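PDB 5I0P: beta-lactamase domain protein from Burkholderia ambifaria, which is a zinc-binding member of the metallo-beta-lactamase superfamily and probably acts as a metal-dependent hydrolase. Local coordinates for residues L40-P45 / E76-H81; D49-W54 / P275-P280; V242-L247 / A338-N343; N252-Y257 / L342-L347. All coordinates share one frame; numbering follows the deposited sequence.

Contact 1 (L40-P45 / E76-H81); sequences LRMPLP and EAIRTH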
loop_
_atom_site.group_PDB
_atom_site.type_symbol
_atom_site.label_atom_id
_atom_site.label_comp_id
_atom_site.label_asym_id
_atom_site.label_seq_id
_atom_site.Cartn_x
_atom_site.Cartn_y
_atom_site.Cartn_z
ATOM N N LEU A 40 -11.338 -4.509 -10.430
ATOM C CA LEU A 40 -11.528 -5.868 -9.960
ATOM C C LEU A 40 -11.413 -5.864 -8.446
ATOM O O LEU A 40 -10.663 -5.059 -7.868
ATOM C CB LEU A 40 -10.472 -6.828 -10.476
ATOM C CG LEU A 40 -9.712 -6.956 -11.786
ATOM C CD1 LEU A 40 -9.138 -5.672 -12.385
ATOM C CD2 LEU A 40 -8.588 -7.874 -11.384
ATOM N N ARG A 41 -12.100 -6.799 -7.795
ATOM C CA ARG A 41 -11.962 -6.927 -6.346
ATOM C C ARG A 41 -11.668 -8.371 -5.989
ATOM O O ARG A 41 -12.396 -9.273 -6.400
ATOM C CB ARG A 41 -13.208 -6.437 -5.594
ATOM C CG ARG A 41 -13.142 -6.724 -4.105
ATOM C CD ARG A 41 -14.377 -6.194 -3.353
ATOM N NE ARG A 41 -14.143 -4.785 -3.174
ATOM C CZ ARG A 41 -14.181 -4.117 -2.034
ATOM N NH1 ARG A 41 -14.495 -4.698 -0.886
ATOM N NH2 ARG A 41 -13.895 -2.830 -2.073
ATOM N N MET A 42 -10.590 -8.590 -5.250
ATOM C CA MET A 42 -10.184 -9.934 -4.889
ATOM C C MET A 42 -10.384 -10.200 -3.391
ATOM O O MET A 42 -10.140 -9.323 -2.554
ATOM C CB MET A 42 -8.715 -10.171 -5.253
ATOM C CG MET A 42 -8.444 -10.230 -6.799
ATOM S SD MET A 42 -9.286 -11.662 -7.577
ATOM C CE MET A 42 -8.398 -11.552 -9.162
ATOM N N PRO A 43 -10.835 -11.393 -3.024
ATOM C CA PRO A 43 -10.946 -11.727 -1.598
ATOM C C PRO A 43 -9.583 -11.941 -0.966
ATOM O O PRO A 43 -8.660 -12.458 -1.597
ATOM C CB PRO A 43 -11.734 -13.035 -1.609
ATOM C CG PRO A 43 -11.314 -13.676 -2.919
ATOM C CD PRO A 43 -11.236 -12.515 -3.890
ATOM N N LEU A 44 -9.458 -11.526 0.288
ATOM C CA LEU A 44 -8.285 -11.844 1.081
ATOM C C LEU A 44 -8.754 -12.555 2.341
ATOM O O LEU A 44 -9.861 -12.292 2.803
ATOM C CB LEU A 44 -7.478 -10.585 1.429
ATOM C CG LEU A 44 -6.797 -9.941 0.213
ATOM C CD1 LEU A 44 -6.194 -8.640 0.578
ATOM C CD2 LEU A 44 -5.728 -10.853 -0.446
ATOM N N PRO A 45 -7.969 -13.516 2.876
ATOM C CA PRO A 45 -8.405 -14.278 4.059
ATOM C C PRO A 45 -7.920 -13.720 5.390
ATOM O O PRO A 45 -7.582 -14.496 6.289
ATOM C CB PRO A 45 -7.790 -15.656 3.803
ATOM C CG PRO A 45 -6.456 -15.278 3.120
ATOM C CD PRO A 45 -6.726 -14.055 2.299
ATOM N N GLU A 76 -5.623 -19.968 -4.067
ATOM C CA GLU A 76 -6.487 -20.663 -5.020
ATOM C C GLU A 76 -7.655 -19.784 -5.447
ATOM O O GLU A 76 -7.998 -19.718 -6.637
ATOM C CB GLU A 76 -7.016 -21.967 -4.411
ATOM N N ALA A 77 -8.224 -19.043 -4.507
ATOM C CA ALA A 77 -9.387 -18.221 -4.821
ATOM C C ALA A 77 -9.019 -17.126 -5.806
ATOM O O ALA A 77 -9.644 -17.001 -6.865
ATOM C CB ALA A 77 -9.977 -17.617 -3.534
ATOM N N ILE A 78 -7.936 -16.395 -5.532
ATOM C CA ILE A 78 -7.595 -15.284 -6.407
ATOM C C ILE A 78 -7.151 -15.803 -7.770
ATOM O O ILE A 78 -7.584 -15.295 -8.816
ATOM C CB ILE A 78 -6.531 -14.390 -5.742
ATOM C CG1 ILE A 78 -7.141 -13.717 -4.497
ATOM C CG2 ILE A 78 -5.951 -13.382 -6.726
ATOM C CD1 ILE A 78 -6.298 -12.585 -3.844
ATOM N N ARG A 79 -6.313 -16.843 -7.784
ATOM C CA ARG A 79 -5.832 -17.404 -9.044
ATOM C C ARG A 79 -7.009 -17.796 -9.935
ATOM O O ARG A 79 -7.042 -17.484 -11.136
ATOM C CB ARG A 79 -4.948 -18.612 -8.728
ATOM C CG ARG A 79 -3.568 -18.605 -9.313
ATOM C CD ARG A 79 -2.497 -19.135 -8.351
ATOM N NE ARG A 79 -2.804 -20.411 -7.697
ATOM C CZ ARG A 79 -2.476 -20.684 -6.430
ATOM N NH1 ARG A 79 -1.872 -19.751 -5.675
ATOM N NH2 ARG A 79 -2.764 -21.871 -5.899
ATOM N N THR A 80 -8.002 -18.469 -9.331
ATOM C CA THR A 80 -9.196 -18.902 -10.038
ATOM C C THR A 80 -9.936 -17.708 -10.624
ATOM O O THR A 80 -10.436 -17.774 -11.759
ATOM C CB THR A 80 -10.122 -19.677 -9.081
ATOM O OG1 THR A 80 -9.457 -20.839 -8.566
ATOM C CG2 THR A 80 -11.413 -20.137 -9.815
ATOM N N HIS A 81 -10.033 -16.608 -9.855
ATOM C CA HIS A 81 -10.733 -15.423 -10.344
ATOM C C HIS A 81 -9.953 -14.728 -11.467
ATOM O O HIS A 81 -10.550 -14.221 -12.428
ATOM C CB HIS A 81 -11.011 -14.464 -9.185
ATOM C CG HIS A 81 -11.971 -14.999 -8.160
ATOM N ND1 HIS A 81 -12.943 -15.934 -8.457
ATOM C CD2 HIS A 81 -12.120 -14.714 -6.842
ATOM C CE1 HIS A 81 -13.639 -16.205 -7.365
ATOM N NE2 HIS A 81 -13.168 -15.473 -6.374
#
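The imidazole of H81 presents its edge to strand 37-43: P43 CD lies in the ring plane, 3.8 Å from H81 CD2, and M42 SD stands 5.2 Å from the ring centroid, 83° off the normal, as an edge-on sulfur-aromatic contact. One face of the ring is covered by the carbonyl oxygen of A77, one helical turn earlier and displaced toward the rim, while ND1 makes a weak hydrogen bond with Q84. The rest is mostly apolar, apart from P43 O. The M42 chain bends at chi2 (-64°), which brings its sulfur between H81 CB, 3.7 Å from SD, and I78 CG2, 3.8 Å from SD. I78 is extended beyond CG1, so that its CD1 reaches the strand, 3.3 Å from P43 O and 3.7 Å from M42 CB, with L44 CD2 closing over the same methyl. No hydrogen bond joins the two segments. The axes of strand 40-43 and helix 76-81 approach to 8.1 Å and run roughly antiparallel, at 153°. The L44 side chain is about 6 Å from a bound zinc ion, between the packing and the metal site. A helix laid on a sheet is characteristic of the alpha-beta/beta-alpha sandwich of the metallo-beta-lactamase fold.

Contact 2 (D49-W54 / P275-P280); sequences DHINLW and PSHGKP. With ZN (zinc ion), chain F.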
loop_
_atom_site.group_PDB
_atom_site.type_symbol
_atom_site.label_atom_id
_atom_site.label_comp_id
_atom_site.label_asym_id
_atom_site.label_seq_id
_atom_site.Cartn_x
_atom_site.Cartn_y
_atom_site.Cartn_z
ATOM N N ASP A 49 -10.202 -7.856 4.139
ATOM C CA ASP A 49 -10.816 -8.982 3.435
ATOM C C ASP A 49 -10.782 -8.853 1.917
ATOM O O ASP A 49 -11.377 -9.689 1.228
ATOM C CB ASP A 49 -12.269 -9.190 3.880
ATOM C CG ASP A 49 -13.181 -8.007 3.554
ATOM O OD1 ASP A 49 -12.841 -7.173 2.664
ATOM O OD2 ASP A 49 -14.302 -7.974 4.140
ATOM N N HIS A 50 -10.146 -7.820 1.374
ATOM C CA HIS A 50 -10.192 -7.640 -0.061
ATOM C C HIS A 50 -9.023 -6.775 -0.502
ATOM O O HIS A 50 -8.493 -5.985 0.266
ATOM C CB HIS A 50 -11.513 -6.993 -0.480
ATOM C CG HIS A 50 -11.573 -5.539 -0.168
ATOM N ND1 HIS A 50 -11.980 -5.063 1.062
ATOM C CD2 HIS A 50 -11.220 -4.452 -0.899
ATOM C CE1 HIS A 50 -11.914 -3.740 1.059
ATOM N NE2 HIS A 50 -11.439 -3.345 -0.111
ATOM N N ILE A 51 -8.686 -6.869 -1.776
ATOM C CA ILE A 51 -7.832 -5.875 -2.416
ATOM C C ILE A 51 -8.444 -5.527 -3.767
ATOM O O ILE A 51 -8.946 -6.406 -4.478
ATOM C CB ILE A 51 -6.366 -6.356 -2.559
ATOM C CG1 ILE A 51 -5.511 -5.277 -3.243
ATOM C CG2 ILE A 51 -6.266 -7.718 -3.262
ATOM C CD1 ILE A 51 -4.024 -5.547 -3.216
ATOM N N ASN A 52 -8.408 -4.240 -4.114
ATOM C CA ASN A 52 -8.874 -3.766 -5.412
ATOM C C ASN A 52 -7.715 -3.766 -6.385
ATOM O O ASN A 52 -6.646 -3.236 -6.068
ATOM C CB ASN A 52 -9.458 -2.358 -5.325
ATOM C CG ASN A 52 -10.573 -2.262 -4.331
ATOM O OD1 ASN A 52 -11.446 -3.120 -4.314
ATOM N ND2 ASN A 52 -10.578 -1.200 -3.514
ATOM N N LEU A 53 -7.922 -4.377 -7.554
ATOM C CA LEU A 53 -6.917 -4.385 -8.616
ATOM C C LEU A 53 -7.449 -3.630 -9.825
ATOM O O LEU A 53 -8.656 -3.447 -9.987
ATOM C CB LEU A 53 -6.494 -5.819 -9.014
ATOM C CG LEU A 53 -6.150 -6.814 -7.891
ATOM C CD1 LEU A 53 -5.790 -8.157 -8.480
ATOM C CD2 LEU A 53 -5.032 -6.315 -6.912
ATOM N N TRP A 54 -6.542 -3.173 -10.675
ATOM C CA TRP A 54 -6.926 -2.323 -11.789
ATOM C C TRP A 54 -6.465 -2.950 -13.100
ATOM O O TRP A 54 -5.298 -3.357 -13.234
ATOM C CB TRP A 54 -6.367 -0.899 -11.588
ATOM C CG TRP A 54 -6.561 -0.467 -10.176
ATOM C CD1 TRP A 54 -5.596 -0.418 -9.200
ATOM C CD2 TRP A 54 -7.808 -0.142 -9.526
ATOM N NE1 TRP A 54 -6.150 -0.030 -8.010
ATOM C CE2 TRP A 54 -7.504 0.131 -8.164
ATOM C CE3 TRP A 54 -9.139 -0.033 -9.963
ATOM C CZ2 TRP A 54 -8.483 0.513 -7.235
ATOM C CZ3 TRP A 54 -10.116 0.353 -9.048
ATOM C CH2 TRP A 54 -9.783 0.618 -7.691
ATOM N N PRO A 275 -8.583 3.404 -4.504
ATOM C CA PRO A 275 -7.750 2.851 -3.438
ATOM C C PRO A 275 -7.760 1.336 -3.491
ATOM O O PRO A 275 -8.693 0.708 -3.996
ATOM C CB PRO A 275 -8.459 3.331 -2.174
ATOM C CG PRO A 275 -9.964 3.191 -2.601
ATOM C CD PRO A 275 -9.991 3.541 -4.092
ATOM N N SER A 276 -6.708 0.757 -2.927
ATOM C CA SER A 276 -6.595 -0.687 -2.988
ATOM C C SER A 276 -7.496 -1.395 -1.994
ATOM O O SER A 276 -7.658 -2.610 -2.098
ATOM C CB SER A 276 -5.142 -1.087 -2.830
ATOM O OG SER A 276 -4.473 -0.677 -4.027
ATOM N N HIS A 277 -8.081 -0.672 -1.041
ATOM C CA HIS A 277 -9.028 -1.245 -0.094
ATOM C C HIS A 277 -10.102 -0.197 0.177
ATOM O O HIS A 277 -9.775 0.962 0.438
ATOM C CB HIS A 277 -8.325 -1.703 1.201
ATOM C CG HIS A 277 -7.061 -2.471 0.947
ATOM N ND1 HIS A 277 -7.038 -3.838 0.732
ATOM C CD2 HIS A 277 -5.770 -2.064 0.874
ATOM C CE1 HIS A 277 -5.789 -4.239 0.545
ATOM N NE2 HIS A 277 -5.002 -3.182 0.617
ATOM N N GLY A 278 -11.373 -0.604 0.129
ATOM C CA GLY A 278 -12.478 0.339 0.129
ATOM C C GLY A 278 -13.067 0.475 -1.258
ATOM O O GLY A 278 -12.934 -0.414 -2.091
ATOM N N LYS A 279 -13.718 1.617 -1.508
ATOM C CA LYS A 279 -14.398 1.851 -2.779
ATOM C C LYS A 279 -13.853 3.108 -3.439
ATOM O O LYS A 279 -13.351 3.997 -2.745
ATOM C CB LYS A 279 -15.944 1.958 -2.621
ATOM C CG LYS A 279 -16.517 0.734 -1.931
ATOM C CD LYS A 279 -18.025 0.619 -1.817
ATOM C CE LYS A 279 -18.668 1.570 -0.895
ATOM N NZ LYS A 279 -20.084 1.175 -0.879
ATOM N N PRO A 280 -13.906 3.195 -4.775
ATOM C CA PRO A 280 -13.566 4.462 -5.445
ATOM C C PRO A 280 -14.358 5.605 -4.822
ATOM O O PRO A 280 -15.530 5.454 -4.450
ATOM C CB PRO A 280 -13.981 4.227 -6.908
ATOM C CG PRO A 280 -13.924 2.742 -7.111
ATOM C CD PRO A 280 -14.247 2.123 -5.731
HETATM ZN ZN ZN F . -2.728 -3.246 0.656
HETATM O O HOH W 1 -5.019 1.603 -5.616
#
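N52 grips the 275-280 loop at three points through its side-chain amide and backbone N-H, in the tight part of the contact. The amide spends both hydrogens, N52 ND2 donating to P275 O at 2.7 Å and to G278 O at 2.9 Å, while N52 N donates to S276 O at 2.7 Å. The W54 ring edge meets P275 O, 3.3 Å from W54 CZ2, and a water 3.1 Å from W54 NE1 also bonds S276 OG. H277 ND1 donates to H50 O at 2.6 Å, with the acceptor in the ring plane. This bond fixes the rotation of the imidazole that places H277 NE2 2.3 Å from zinc, making H50 a second-shell residue. The H277 edge points at the H50 face, the planes inclined by 63°. The end with partly exposed H50 and G278 is the more open side, yet the H50 ring is held in plane at both nitrogens: ND1 donates to OD1 of exposed D49, and NE2 accepts from G278 N at 2.8 Å. D106, H107 and D232 complete the zinc site. The loop follows strand 272-275 of one sheet and docks on strand 50-60 of the other, with helix 105-108 covering I51, S276 and H277.

Contact 3 (V242-L247 / A338-N343); sequences VSVFDL and ALAHLN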
loop_
_atom_site.group_PDB
_atom_site.type_symbol
_atom_site.label_atom_id
_atom_site.label_comp_id
_atom_site.label_asym_id
_atom_site.label_seq_id
_atom_site.Cartn_x
_atom_site.Cartn_y
_atom_site.Cartn_z
ATOM N N VAL A 242 1.684 1.972 9.370
ATOM C CA VAL A 242 2.969 2.648 9.557
ATOM C C VAL A 242 3.688 1.945 10.699
ATOM O O VAL A 242 3.117 1.795 11.782
ATOM C CB VAL A 242 2.784 4.147 9.857
ATOM C CG1 VAL A 242 4.046 4.740 10.287
ATOM C CG2 VAL A 242 2.299 4.878 8.596
ATOM N N SER A 243 4.876 1.401 10.438
ATOM C CA SER A 243 5.538 0.643 11.491
ATOM C C SER A 243 7.049 0.806 11.460
ATOM O O SER A 243 7.654 1.097 10.429
ATOM C CB SER A 243 5.191 -0.842 11.449
ATOM O OG SER A 243 3.904 -1.031 11.986
ATOM N N VAL A 244 7.638 0.603 12.636
ATOM C CA VAL A 244 9.071 0.497 12.826
ATOM C C VAL A 244 9.394 -0.979 13.031
ATOM O O VAL A 244 8.643 -1.700 13.701
ATOM C CB VAL A 244 9.547 1.351 14.015
ATOM C CG1 VAL A 244 11.020 1.119 14.245
ATOM C CG2 VAL A 244 9.276 2.832 13.751
ATOM N N PHE A 245 10.447 -1.446 12.370
ATOM C CA PHE A 245 10.886 -2.828 12.427
ATOM C C PHE A 245 12.328 -2.896 12.887
ATOM O O PHE A 245 13.040 -1.883 12.959
ATOM C CB PHE A 245 10.746 -3.500 11.056
ATOM C CG PHE A 245 9.381 -3.367 10.447
ATOM C CD1 PHE A 245 8.355 -4.220 10.810
ATOM C CD2 PHE A 245 9.110 -2.357 9.531
ATOM C CE1 PHE A 245 7.098 -4.092 10.243
ATOM C CE2 PHE A 245 7.841 -2.215 8.953
ATOM C CZ PHE A 245 6.840 -3.079 9.320
ATOM N N ASP A 246 12.773 -4.128 13.137
ATOM C CA ASP A 246 14.129 -4.348 13.621
ATOM C C ASP A 246 15.185 -3.898 12.615
ATOM O O ASP A 246 16.296 -3.536 13.019
ATOM C CB ASP A 246 14.312 -5.821 13.968
ATOM C CG ASP A 246 15.664 -6.101 14.585
ATOM O OD1 ASP A 246 16.191 -7.214 14.360
ATOM O OD2 ASP A 246 16.204 -5.206 15.287
ATOM N N LEU A 247 14.834 -3.851 11.326
ATOM C CA LEU A 247 15.813 -3.627 10.264
ATOM C C LEU A 247 16.286 -2.191 10.241
ATOM O O LEU A 247 17.437 -1.912 9.881
ATOM C CB LEU A 247 15.202 -3.972 8.905
ATOM C CG LEU A 247 16.166 -3.871 7.744
ATOM C CD1 LEU A 247 17.214 -4.923 7.947
ATOM C CD2 LEU A 247 15.454 -4.053 6.429
ATOM N N ALA A 338 3.106 1.368 17.606
ATOM C CA ALA A 338 3.433 2.195 18.767
ATOM C C ALA A 338 4.839 2.787 18.630
ATOM O O ALA A 338 5.046 3.974 18.893
ATOM C CB ALA A 338 3.275 1.382 20.053
ATOM N N LEU A 339 5.806 1.986 18.168
ATOM C CA LEU A 339 7.155 2.498 17.928
ATOM C C LEU A 339 7.181 3.641 16.910
ATOM O O LEU A 339 7.980 4.579 17.041
ATOM C CB LEU A 339 8.061 1.375 17.446
ATOM C CG LEU A 339 9.221 1.068 18.366
ATOM C CD1 LEU A 339 10.203 0.221 17.597
ATOM C CD2 LEU A 339 9.869 2.369 18.865
ATOM N N ALA A 340 6.328 3.583 15.888
ATOM C CA ALA A 340 6.267 4.669 14.918
ATOM C C ALA A 340 5.826 5.986 15.562
ATOM O O ALA A 340 6.330 7.053 15.209
ATOM C CB ALA A 340 5.350 4.276 13.765
ATOM N N HIS A 341 4.864 5.944 16.482
ATOM C CA HIS A 341 4.442 7.180 17.144
ATOM C C HIS A 341 5.491 7.658 18.137
ATOM O O HIS A 341 5.755 8.864 18.247
ATOM C CB HIS A 341 3.090 6.974 17.841
ATOM C CG HIS A 341 1.981 6.707 16.882
ATOM N ND1 HIS A 341 1.837 5.488 16.251
ATOM C CD2 HIS A 341 1.064 7.532 16.323
ATOM C CE1 HIS A 341 0.835 5.557 15.385
ATOM N NE2 HIS A 341 0.355 6.790 15.399
ATOM N N LEU A 342 6.088 6.731 18.882
ATOM C CA LEU A 342 7.149 7.114 19.799
ATOM C C LEU A 342 8.339 7.708 19.056
ATOM O O LEU A 342 8.903 8.712 19.500
ATOM C CB LEU A 342 7.578 5.921 20.635
ATOM C CG LEU A 342 6.572 5.503 21.700
ATOM C CD1 LEU A 342 6.884 4.079 22.189
ATOM C CD2 LEU A 342 6.614 6.487 22.843
ATOM N N ASN A 343 8.738 7.103 17.918
ATOM C CA ASN A 343 9.914 7.595 17.186
ATOM C C ASN A 343 9.671 8.972 16.584
ATOM O O ASN A 343 10.595 9.781 16.481
ATOM C CB ASN A 343 10.326 6.623 16.089
ATOM C CG ASN A 343 11.234 5.572 16.600
ATOM O OD1 ASN A 343 11.393 5.450 17.830
ATOM N ND2 ASN A 343 11.827 4.783 15.695
#
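V244 and V242 supply the apolar part of this contact, both pointing at helix 333-347. The two methyls of V244 have separate partners: CG1, anti to the backbone N (chi1 175°), meets L339 CD1 at 3.6 Å, and CG2 settles over the backbone of A340, 3.7 Å from A340 CA. The V244 and L339 side chains pass at about a right angle. Farther back in the loop, V242 CG1 touches A340 CB at 3.7 Å, where the small alanine lets the extended chain come close; S243 CA and A340 CA are 5.3 Å apart. Polar groups take part only by packing, since no hydrogen bond links the two segments. The amide of N343 lies beside V244, with ND2 3.8 Å from V244 CG2, but this nitrogen is engaged by the carbonyls of P249 and A251. The polar ties go to the preceding turn of the same helix, backbone V244 to G336 and, weakly, V242 N to E337 OE1. The V242 side chain is about 5 Å from that of the zinc ligand H213. The contact is an interdomain one, joining a loop of the metallo-beta-lactamase domain to a C-terminal helical unit whose helices and two-stranded sheet are consistent with a winged-helix-like fold.

Contact 4 (N252-Y257 / L342-L347); sequences NPLALY and LNLLWL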
loop_
_atom_site.group_PDB
_atom_site.type_symbol
_atom_site.label_atom_id
_atom_site.label_comp_id
_atom_site.label_asym_id
_atom_site.label_seq_id
_atom_site.Cartn_x
_atom_site.Cartn_y
_atom_site.Cartn_z
ATOM N N ASN A 252 11.607 6.767 11.080
ATOM C CA ASN A 252 10.520 7.708 11.325
ATOM C C ASN A 252 9.418 7.544 10.268
ATOM O O ASN A 252 9.136 8.471 9.497
ATOM C CB ASN A 252 11.043 9.141 11.355
ATOM C CG ASN A 252 10.111 10.079 12.097
ATOM O OD1 ASN A 252 8.988 9.696 12.470
ATOM N ND2 ASN A 252 10.560 11.314 12.315
ATOM N N PRO A 253 8.776 6.368 10.201
ATOM C CA PRO A 253 7.799 6.160 9.131
ATOM C C PRO A 253 6.571 7.045 9.233
ATOM O O PRO A 253 6.005 7.407 8.192
ATOM C CB PRO A 253 7.452 4.664 9.250
ATOM C CG PRO A 253 7.799 4.294 10.643
ATOM C CD PRO A 253 8.950 5.153 11.030
ATOM N N LEU A 254 6.127 7.422 10.437
ATOM C CA LEU A 254 4.914 8.235 10.493
ATOM C C LEU A 254 5.185 9.648 9.990
ATOM O O LEU A 254 4.351 10.241 9.303
ATOM C CB LEU A 254 4.335 8.251 11.908
ATOM C CG LEU A 254 2.976 8.944 12.149
ATOM C CD1 LEU A 254 1.914 8.423 11.226
ATOM C CD2 LEU A 254 2.533 8.792 13.600
ATOM N N ALA A 255 6.334 10.218 10.322
ATOM C CA ALA A 255 6.635 11.515 9.740
ATOM C C ALA A 255 6.749 11.428 8.212
ATOM O O ALA A 255 6.219 12.282 7.500
ATOM C CB ALA A 255 7.898 12.076 10.363
ATOM N N LEU A 256 7.435 10.403 7.695
ATOM C CA LEU A 256 7.515 10.211 6.250
ATOM C C LEU A 256 6.121 10.109 5.642
ATOM O O LEU A 256 5.844 10.693 4.587
ATOM C CB LEU A 256 8.333 8.945 5.934
ATOM C CG LEU A 256 9.822 9.083 6.275
ATOM C CD1 LEU A 256 10.625 7.767 6.160
ATOM C CD2 LEU A 256 10.374 10.133 5.367
ATOM N N TYR A 257 5.232 9.363 6.303
ATOM C CA TYR A 257 3.899 9.161 5.765
ATOM C C TYR A 257 3.112 10.457 5.773
ATOM O O TYR A 257 2.457 10.802 4.782
ATOM C CB TYR A 257 3.184 8.080 6.544
ATOM C CG TYR A 257 1.754 7.930 6.110
ATOM C CD1 TYR A 257 1.430 7.341 4.881
ATOM C CD2 TYR A 257 0.707 8.403 6.927
ATOM C CE1 TYR A 257 0.094 7.212 4.491
ATOM C CE2 TYR A 257 -0.612 8.275 6.539
ATOM C CZ TYR A 257 -0.918 7.683 5.322
ATOM O OH TYR A 257 -2.245 7.574 4.947
ATOM N N LEU A 342 6.088 6.731 18.882
ATOM C CA LEU A 342 7.149 7.114 19.799
ATOM C C LEU A 342 8.339 7.708 19.056
ATOM O O LEU A 342 8.903 8.712 19.500
ATOM C CB LEU A 342 7.578 5.921 20.635
ATOM C CG LEU A 342 6.572 5.503 21.700
ATOM C CD1 LEU A 342 6.884 4.079 22.189
ATOM C CD2 LEU A 342 6.614 6.487 22.843
ATOM N N ASN A 343 8.738 7.103 17.918
ATOM C CA ASN A 343 9.914 7.595 17.186
ATOM C C ASN A 343 9.671 8.972 16.584
ATOM O O ASN A 343 10.595 9.781 16.481
ATOM C CB ASN A 343 10.326 6.623 16.089
ATOM C CG ASN A 343 11.234 5.572 16.600
ATOM O OD1 ASN A 343 11.393 5.450 17.830
ATOM N ND2 ASN A 343 11.827 4.783 15.695
ATOM N N LEU A 344 8.455 9.249 16.146
ATOM C CA LEU A 344 8.192 10.574 15.612
ATOM C C LEU A 344 8.410 11.626 16.693
ATOM O O LEU A 344 9.107 12.631 16.472
ATOM C CB LEU A 344 6.775 10.632 15.039
ATOM C CG LEU A 344 6.249 11.891 14.364
ATOM C CD1 LEU A 344 4.991 11.524 13.555
ATOM C CD2 LEU A 344 5.926 13.037 15.349
ATOM N N LEU A 345 7.830 11.394 17.881
ATOM C CA LEU A 345 7.971 12.336 18.985
ATOM C C LEU A 345 9.421 12.405 19.423
ATOM O O LEU A 345 9.972 13.485 19.693
ATOM C CB LEU A 345 7.076 11.899 20.159
ATOM C CG LEU A 345 5.549 11.793 19.948
ATOM C CD1 LEU A 345 4.862 10.999 21.054
ATOM C CD2 LEU A 345 4.882 13.162 19.770
ATOM N N TRP A 346 10.081 11.257 19.423
ATOM C CA TRP A 346 11.472 11.233 19.806
ATOM C C TRP A 346 12.306 12.023 18.808
ATOM O O TRP A 346 13.060 12.929 19.192
ATOM C CB TRP A 346 11.923 9.781 19.942
ATOM C CG TRP A 346 13.402 9.597 20.036
ATOM C CD1 TRP A 346 14.266 10.234 20.876
ATOM C CD2 TRP A 346 14.193 8.698 19.253
ATOM N NE1 TRP A 346 15.546 9.783 20.665
ATOM C CE2 TRP A 346 15.531 8.843 19.676
ATOM C CE3 TRP A 346 13.895 7.774 18.244
ATOM C CZ2 TRP A 346 16.580 8.105 19.115
ATOM C CZ3 TRP A 346 14.944 7.053 17.673
ATOM C CH2 TRP A 346 16.266 7.220 18.116
ATOM N N LEU A 347 12.158 11.733 17.517
ATOM C CA LEU A 347 12.997 12.443 16.550
ATOM C C LEU A 347 12.635 13.926 16.456
ATOM O O LEU A 347 13.470 14.725 16.022
ATOM C CB LEU A 347 12.929 11.753 15.187
ATOM C CG LEU A 347 13.522 10.350 15.347
ATOM C CD1 LEU A 347 13.191 9.406 14.227
ATOM C CD2 LEU A 347 15.017 10.491 15.499
HETATM O O HOH W 2 9.466 13.553 13.945
#
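L344 lays its CD1 methyl over the flank of L254, 3.6 Å from L254 CG, and its CG approaches A255 CB at 4.3 Å. What it packs against is the capped first turn of helix 253-260, with N252 as the N-cap residue; the contact thus joins that helix start, in the metallo-beta-lactamase domain, to the C-terminal end of helix 333-347 in the C-terminal domain. L344 is fully extended, CG being anti to the backbone N (chi1 -178°), which carries the branch over to L254.

N252 holds the other half. Its CG is also anti to the backbone N (chi1 -158°), turning the amide so that the two ends do different work. OD1 folds back toward its own helix and accepts a weak capping bond from A255 N at 3.5 Å, while the same oxygen rests against the L344 backbone, 3.4 Å from L344 CA. The aliphatic part of N252 slides past L347 in the opposite direction, with N252 CB 3.6 Å from L347 CD1. L347 is exposed, so this side of the contact is the more open one, whereas L254 is buried and is backed by H295 of the long helix 284-308.

No direct hydrogen bond crosses between the segments; the polar link is made through one water. N252 ND2 donates to it at 3.0 Å, and the water in turn donates to the carbonyl oxygen of the other helix, L344 O, at 2.7 Å.

In the fold
From the N terminus, contact 1 closes first, bringing strand 37-43 together with helix 76-88. Contact 2 opens inside that loop, at 49-54, but closes only at 275-280, so the two cross; both use the same sheet, where strands 37-43 and 50-60 are neighbours, and contact 2 ties it to the second sheet. Contacts 3 and 4 open within the span of contact 2 and close beyond it, crossing it as well. They touch one another and end on overlapping residues of helix 333-347, sharing L342 and N343. This pair fastens the C-terminal domain on the opposite side of the chain's centre; the centres of contacts 3 and 4 lie 26 to 35 Å from those of contacts 1 and 2.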